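Local coordinates for Ras GTPase-activating-like protein rng2 (Schizosaccharomyces pombe, PDB 1P2X), which binds actin filaments through its calponin-homology domain, the part described here, and is required to build the contractile F-actin ring at the division site, at residues A[1-5]-A[143-147]; A[106-111]-A[154-159]. All coordinates share one frame; numbering follows the deposited sequence.

Contact 1 (A[1-5]-A[143-147])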
# COMPACT_ATOMS: atom_id res chain seq x y z
N ARG A 1 -0.45 -22.26 -10.67
CA ARG A 1 -1.30 -21.02 -10.75
C ARG A 1 -1.27 -20.25 -9.42
O ARG A 1 -1.22 -19.02 -9.41
CB ARG A 1 -2.76 -21.37 -11.13
CG ARG A 1 -3.55 -22.16 -10.06
CD ARG A 1 -5.09 -22.06 -10.20
NE ARG A 1 -5.66 -22.90 -11.25
CZ ARG A 1 -5.60 -24.23 -11.28
NH1 ARG A 1 -5.00 -24.90 -10.30
NH2 ARG A 1 -6.16 -24.90 -12.29
N GLU A 2 -1.27 -20.98 -8.31
CA GLU A 2 -1.23 -20.36 -6.99
C GLU A 2 0.08 -19.63 -6.75
O GLU A 2 0.10 -18.51 -6.25
CB GLU A 2 -1.39 -21.40 -5.89
CG GLU A 2 -2.81 -21.73 -5.47
CD GLU A 2 -2.79 -22.55 -4.17
OE1 GLU A 2 -2.09 -23.59 -4.15
OE2 GLU A 2 -3.47 -22.14 -3.20
N THR A 3 1.19 -20.29 -7.08
CA THR A 3 2.52 -19.73 -6.86
C THR A 3 2.64 -18.41 -7.61
O THR A 3 2.99 -17.38 -7.02
CB THR A 3 3.62 -20.70 -7.34
OG1 THR A 3 3.70 -21.80 -6.43
CG2 THR A 3 4.99 -20.02 -7.35
N LEU A 4 2.34 -18.45 -8.91
CA LEU A 4 2.39 -17.27 -9.77
C LEU A 4 1.54 -16.13 -9.21
O LEU A 4 1.99 -14.98 -9.18
CB LEU A 4 1.92 -17.63 -11.18
CG LEU A 4 1.81 -16.46 -12.15
CD1 LEU A 4 3.21 -15.97 -12.54
CD2 LEU A 4 1.03 -16.88 -13.38
N GLN A 5 0.32 -16.45 -8.78
CA GLN A 5 -0.58 -15.45 -8.21
C GLN A 5 0.07 -14.83 -6.97
O GLN A 5 0.01 -13.61 -6.78
CB GLN A 5 -1.94 -16.08 -7.84
CG GLN A 5 -2.90 -15.10 -7.15
CD GLN A 5 -4.18 -15.75 -6.65
OE1 GLN A 5 -4.16 -16.73 -5.89
NE2 GLN A 5 -5.32 -15.19 -7.05
N VAL A 143 0.60 -17.60 -0.50
CA VAL A 143 -0.29 -18.65 -0.97
C VAL A 143 -1.25 -19.05 0.17
O VAL A 143 -2.47 -19.12 -0.04
CB VAL A 143 0.49 -19.89 -1.43
CG1 VAL A 143 -0.47 -21.03 -1.74
CG2 VAL A 143 1.31 -19.55 -2.67
N ARG A 144 -0.70 -19.29 1.36
CA ARG A 144 -1.50 -19.67 2.53
C ARG A 144 -2.49 -18.56 2.89
O ARG A 144 -3.66 -18.82 3.18
CB ARG A 144 -0.56 -19.95 3.72
CG ARG A 144 -1.27 -20.21 5.06
CD ARG A 144 -0.30 -20.71 6.15
NE ARG A 144 -0.95 -20.76 7.46
CZ ARG A 144 -0.99 -19.75 8.32
NH1 ARG A 144 -0.41 -18.59 8.03
NH2 ARG A 144 -1.64 -19.89 9.47
N ARG A 145 -2.03 -17.32 2.87
CA ARG A 145 -2.92 -16.21 3.18
C ARG A 145 -4.12 -16.15 2.22
O ARG A 145 -5.27 -15.99 2.65
CB ARG A 145 -2.16 -14.88 3.13
CG ARG A 145 -2.73 -13.82 4.06
CD ARG A 145 -2.73 -12.44 3.43
NE ARG A 145 -1.39 -11.87 3.34
CZ ARG A 145 -1.12 -10.70 2.77
NH1 ARG A 145 -2.09 -9.97 2.25
NH2 ARG A 145 0.13 -10.26 2.73
N LEU A 146 -3.86 -16.30 0.93
CA LEU A 146 -4.93 -16.21 -0.06
C LEU A 146 -5.90 -17.39 0.03
O LEU A 146 -7.09 -17.23 -0.25
CB LEU A 146 -4.34 -16.08 -1.48
CG LEU A 146 -3.47 -14.83 -1.70
CD1 LEU A 146 -2.97 -14.77 -3.13
CD2 LEU A 146 -4.27 -13.59 -1.37
N ARG A 147 -5.41 -18.56 0.43
CA ARG A 147 -6.29 -19.72 0.60
C ARG A 147 -7.32 -19.47 1.70
O ARG A 147 -8.50 -19.73 1.51
CB ARG A 147 -5.49 -20.98 0.96
CG ARG A 147 -4.72 -21.58 -0.19
CD ARG A 147 -4.32 -23.02 0.10
NE ARG A 147 -3.44 -23.55 -0.94
CZ ARG A 147 -2.90 -24.76 -0.91
NH1 ARG A 147 -3.15 -25.56 0.12
NH2 ARG A 147 -2.10 -25.15 -1.89
O HOH W 1 -3.58 -19.43 -2.69
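OE2 of E2 is approached by two groups, NE of R147, which donates to it at 2.7 Å, and a water. Beside it, OE1 of E2 takes NH2 of R147, also at 2.7 Å, so the arginine presents its NE side and gives one N-H to each oxygen. Both oxygens use their syn lone pairs, and carboxylate and guanidinium lie nearly coplanar, 13° apart, a textbook bidentate salt bridge. The R147 chain runs extended from CG to NE, which carries the charged group from helix 136-147 across to the first turn of helix 2-23. The water lies within hydrogen-bonding distance of both OE2 of E2 (2.8 Å) and the backbone O of V143, and may bridge the glutamate to the helix backbone. Next to the salt bridge, V143 offers a short branched surface: its CG1, anti to the backbone N (chi1 173°), lies 3.5 Å from OE2 of E2. Farther along, CD1 of L146 packs against the amide end of Q5, and both side chains also touch L153. An alanine in place of E2 would probably leave the R147 guanidinium without its carboxylate mate and free to swing. Such a two-bonded, coplanar ion pair fixes how the helices meet, though solvent probably weakens its charge term.

Contact 2 (A[106-111]-A[154-159]); sequences IYCIHA and PNFKAL
Y107, H110 and F156 form an aromatic cluster where the last residues of this construct pack on helix 102-117 of the calponin-homology fold. The tight part centres on F156, a flat ring large enough to reach the helix backbone: its CE2 comes 3.5 Å from CA of Y107. With CG of F156 anti to its carbonyl carbon (chi1 -66°), the ring enters between the two helix aromatics in two edge-to-face pairs. The edge of Y107 meets a face of F156, with planes at 85°, while the edge of F156 points at the face of H110, its CD2 sitting 3.9 Å above the middle of the imidazole plane. That imidazole is held in its orientation, since NE2 of H110 donates to the backbone O of R12 on helix 2-23. CG2 of I106 adds an apolar contact to F156, and L159 pushes CD1 to 3.5 Å from CB of H110. P154, rigid and compact, packs as closely, laying CB over one face of Y107 as a CH-pi contact, 3.8 Å from the ring centroid. Toward solvent the contact thins, and the amphipathic tyrosine suits this border, its hydroxyl left to the wet side. N155 turns its side chain back to its own backbone, where OD1 accepts from N of A158 in an Asx motif. On this side a water bridges OH of Y107 (2.6 Å) and the backbone O of N155 (3.0 Å).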
# COMPACT_ATOMS: atom_id res chain seq x y z
N ILE A 106 -2.83 -1.60 -1.05
CA ILE A 106 -1.77 -1.63 -2.04
C ILE A 106 -2.31 -1.14 -3.38
O ILE A 106 -1.63 -0.42 -4.11
CB ILE A 106 -1.22 -3.07 -2.20
CG1 ILE A 106 -0.66 -3.58 -0.86
CG2 ILE A 106 -0.15 -3.12 -3.27
CD1 ILE A 106 0.33 -2.62 -0.21
N TYR A 107 -3.54 -1.54 -3.69
CA TYR A 107 -4.23 -1.13 -4.91
C TYR A 107 -4.43 0.38 -4.90
O TYR A 107 -4.16 1.07 -5.87
CB TYR A 107 -5.58 -1.84 -5.00
CG TYR A 107 -6.42 -1.47 -6.21
CD1 TYR A 107 -5.97 -1.69 -7.51
CD2 TYR A 107 -7.68 -0.90 -6.04
CE1 TYR A 107 -6.76 -1.36 -8.61
CE2 TYR A 107 -8.47 -0.56 -7.13
CZ TYR A 107 -8.01 -0.78 -8.40
OH TYR A 107 -8.79 -0.42 -9.47
N CYS A 108 -4.91 0.90 -3.77
CA CYS A 108 -5.13 2.32 -3.64
C CYS A 108 -3.82 3.08 -3.86
O CYS A 108 -3.79 4.10 -4.55
CB CYS A 108 -5.72 2.64 -2.26
SG CYS A 108 -5.91 4.41 -1.94
N ILE A 109 -2.73 2.56 -3.30
CA ILE A 109 -1.43 3.21 -3.44
C ILE A 109 -0.95 3.28 -4.90
O ILE A 109 -0.35 4.27 -5.31
CB ILE A 109 -0.36 2.49 -2.59
CG1 ILE A 109 -0.66 2.74 -1.10
CG2 ILE A 109 1.04 2.97 -2.97
CD1 ILE A 109 0.25 2.00 -0.16
N HIS A 110 -1.22 2.22 -5.67
CA HIS A 110 -0.83 2.20 -7.08
C HIS A 110 -1.62 3.28 -7.85
O HIS A 110 -1.06 4.05 -8.62
CB HIS A 110 -1.09 0.82 -7.70
CG HIS A 110 -0.01 -0.19 -7.46
ND1 HIS A 110 0.67 -0.80 -8.49
CD2 HIS A 110 0.46 -0.73 -6.32
CE1 HIS A 110 1.52 -1.68 -7.99
NE2 HIS A 110 1.41 -1.67 -6.67
N ALA A 111 -2.94 3.31 -7.62
CA ALA A 111 -3.81 4.26 -8.31
C ALA A 111 -3.39 5.70 -7.97
O ALA A 111 -3.32 6.55 -8.86
CB ALA A 111 -5.26 4.02 -7.92
N PRO A 154 -7.44 -7.11 -6.18
CA PRO A 154 -7.90 -6.03 -7.06
C PRO A 154 -7.32 -6.07 -8.47
O PRO A 154 -6.39 -6.82 -8.76
CB PRO A 154 -7.47 -4.77 -6.30
CG PRO A 154 -6.25 -5.21 -5.58
CD PRO A 154 -6.61 -6.59 -5.08
N ASN A 155 -7.87 -5.26 -9.36
CA ASN A 155 -7.43 -5.24 -10.74
C ASN A 155 -6.26 -4.28 -11.02
O ASN A 155 -6.45 -3.23 -11.63
CB ASN A 155 -8.61 -4.89 -11.66
CG ASN A 155 -8.34 -5.21 -13.10
OD1 ASN A 155 -7.19 -5.43 -13.49
ND2 ASN A 155 -9.39 -5.24 -13.92
N PHE A 156 -5.05 -4.66 -10.59
CA PHE A 156 -3.86 -3.85 -10.82
C PHE A 156 -3.57 -3.68 -12.31
O PHE A 156 -3.09 -2.64 -12.75
CB PHE A 156 -2.61 -4.48 -10.20
CG PHE A 156 -2.63 -4.54 -8.71
CD1 PHE A 156 -3.04 -5.70 -8.06
CD2 PHE A 156 -2.24 -3.44 -7.95
CE1 PHE A 156 -3.07 -5.78 -6.67
CE2 PHE A 156 -2.25 -3.50 -6.56
CZ PHE A 156 -2.67 -4.67 -5.91
N LYS A 157 -3.84 -4.73 -13.07
CA LYS A 157 -3.53 -4.75 -14.50
C LYS A 157 -4.28 -3.69 -15.31
O LYS A 157 -3.77 -3.21 -16.32
CB LYS A 157 -3.82 -6.14 -15.08
CG LYS A 157 -3.14 -6.41 -16.40
CD LYS A 157 -3.46 -7.81 -16.92
CE LYS A 157 -3.02 -8.90 -15.95
NZ LYS A 157 -3.25 -10.28 -16.50
N ALA A 158 -5.47 -3.31 -14.86
CA ALA A 158 -6.29 -2.32 -15.56
C ALA A 158 -5.92 -0.89 -15.21
O ALA A 158 -6.61 0.05 -15.60
CB ALA A 158 -7.78 -2.55 -15.25
N LEU A 159 -4.84 -0.71 -14.45
CA LEU A 159 -4.41 0.64 -14.09
C LEU A 159 -3.56 1.20 -15.22
O LEU A 159 -2.51 0.64 -15.55
CB LEU A 159 -3.60 0.63 -12.79
CG LEU A 159 -4.29 0.23 -11.48
CD1 LEU A 159 -3.25 0.25 -10.35
CD2 LEU A 159 -5.44 1.16 -11.17
O HOH W 2 -8.45 -0.97 -12.00

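How the contacts relate
Contact 1 lies at the surface, its centre about 19 Å from that of the chain, whereas contact 2 is partly buried, its centre about 10 Å from the same point. The two centres are about 18 Å apart and the contacts do not touch, yet helix 2-23 has a part in both: its first turn supplies one side of contact 1, and farther along it backs the helix of contact 2 through Y9, R12 and E15. The chain leaving helix 136-147 of contact 1 runs on through L153 into segment 154-159 of contact 2. Chemistry follows depth: an ion pair makes the polar bonds where solvent is near, while rings and aliphatic branches join the segments in the partly buried contact 2, with no direct hydrogen bond between them.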